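PDB 6Z8H: variant surface glycoprotein MITat 1.13 from Trypanosoma brucei, which probably forms part of the dense glycoprotein coat on the parasite surface that helps it evade host antibodies. Local coordinates for the interface of chains A and B. Coordinates in Å, arbitrary orientation; residue numbers count along the deposited sequence, not the author numbering. Chains: chain A/B, Variant surface glycoprotein MITat 1.13.

The interface of chains A and B. Residues chain A 82, 299, 302-303, 308; chain B 376-377, 380, 384.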
# COMPACT_ATOMS: atom_id res chain seq x y z
N ARG A 82 13.45 38.50 -15.94
CA ARG A 82 14.82 38.06 -16.14
C ARG A 82 15.34 37.27 -14.93
O ARG A 82 16.22 36.43 -15.12
CB ARG A 82 15.71 39.27 -16.42
CG ARG A 82 15.45 39.90 -17.78
CD ARG A 82 16.28 41.14 -17.93
NE ARG A 82 16.02 41.86 -19.16
CZ ARG A 82 16.55 41.55 -20.34
NH1 ARG A 82 17.34 40.49 -20.46
NH2 ARG A 82 16.28 42.28 -21.40
N MET A 299 21.16 30.41 -18.65
CA MET A 299 20.12 31.43 -18.70
C MET A 299 20.44 32.66 -17.85
O MET A 299 19.95 33.74 -18.17
CB MET A 299 18.75 30.79 -18.41
CG MET A 299 17.56 31.68 -18.63
SD MET A 299 17.46 32.43 -20.27
CE MET A 299 17.08 31.04 -21.33
N LYS A 302 22.19 34.50 -20.55
CA LYS A 302 21.31 34.96 -21.62
C LYS A 302 20.41 36.09 -21.15
O LYS A 302 20.20 37.06 -21.89
CB LYS A 302 20.46 33.78 -22.11
CG LYS A 302 21.24 32.69 -22.86
CD LYS A 302 20.57 31.35 -22.91
CE LYS A 302 19.67 31.17 -24.00
NZ LYS A 302 20.26 31.41 -25.36
N ALA A 303 19.85 35.97 -19.95
CA ALA A 303 18.78 36.85 -19.49
C ALA A 303 19.27 37.96 -18.58
O ALA A 303 18.65 39.02 -18.53
CB ALA A 303 17.71 36.03 -18.74
N PRO A 308 21.83 37.13 -25.09
CA PRO A 308 20.77 36.13 -25.29
C PRO A 308 21.16 34.99 -26.22
O PRO A 308 20.52 33.94 -26.15
CB PRO A 308 19.57 36.93 -25.81
CG PRO A 308 20.04 38.43 -25.86
CD PRO A 308 21.52 38.41 -25.75
N ALA B 376 11.38 29.23 -21.36
CA ALA B 376 12.29 30.30 -20.98
C ALA B 376 12.84 31.01 -22.21
O ALA B 376 12.95 32.24 -22.24
CB ALA B 376 13.45 29.72 -20.18
N ARG B 377 13.22 30.23 -23.21
CA ARG B 377 13.82 30.80 -24.41
C ARG B 377 12.80 31.61 -25.19
O ARG B 377 13.13 32.70 -25.70
CB ARG B 377 14.44 29.68 -25.24
CG ARG B 377 15.69 29.11 -24.64
CD ARG B 377 16.07 27.74 -25.21
NE ARG B 377 17.33 27.29 -24.64
CZ ARG B 377 18.53 27.52 -25.17
NH1 ARG B 377 18.64 28.16 -26.30
NH2 ARG B 377 19.63 27.12 -24.57
N LEU B 380 12.33 34.92 -23.33
CA LEU B 380 13.49 35.77 -23.56
C LEU B 380 13.45 36.38 -24.95
O LEU B 380 13.80 37.55 -25.13
CB LEU B 380 14.77 34.97 -23.42
CG LEU B 380 16.04 35.79 -23.60
CD1 LEU B 380 16.10 36.86 -22.54
CD2 LEU B 380 17.26 34.92 -23.60
N THR B 384 13.75 40.24 -25.70
CA THR B 384 14.75 40.72 -26.64
C THR B 384 14.09 41.41 -27.84
O THR B 384 14.47 42.54 -28.21
CB THR B 384 15.65 39.56 -27.14
OG1 THR B 384 16.31 38.92 -26.04
CG2 THR B 384 16.71 40.07 -28.09
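B:Leu380 reaches from its helix into chain A with both methyls and hides 82 Å² there, more than any other residue here. Its CG stands anti to the backbone N (chi1 -178°), sending the fork outward to the partner. CD2 sits in the notch formed by A:Lys302 and A:Pro308, 3.7 Å from CB of the first and 3.8 Å from CB of the second. The other branch, CD1, rests against the backbone of A:Ala303, 4.1 Å from its CA. A:Pro308, second in buried surface, also offers CB and CG to the hydroxyl OG1 of B:Thr384; that OG1 turns back to B:Leu380 O at 3.0 Å, from above the carbonyl plane.

The chain of A:Met299 folds over twice (chi2 54°, chi3 70°) and points its methyl CE at the helix of B, 4.0 Å from B:Ala376 CB and close to CG of B:Arg377. Next to it A:Lys302 lays its CE over one face of the B:Arg377 guanidinium, nearer the border than the centre. NZ of A:Lys302 comes to 3.8 Å of NH1 of B:Arg377 without bonding it; if both groups are charged, this closeness may cost some energy. The same NZ hydrogen-bonds A:Pro308 O at 2.7 Å, tying lysine to proline. Behind this layer, A:Arg82 NH1 makes a 2.8 Å hydrogen bond to A:Ala303 O, nearly in the guanidinium plane, bracing the end of helix 294-304.

Contact across the boundary is largely van der Waals, and the hydrogen bonds of these residues stay within each chain. The patch joins helix 294-304 and the following loop of A to helix 368-383 and the modelled C-terminus of B, at one end of the elongated two-fold dimer, and recurs with the chains exchanged.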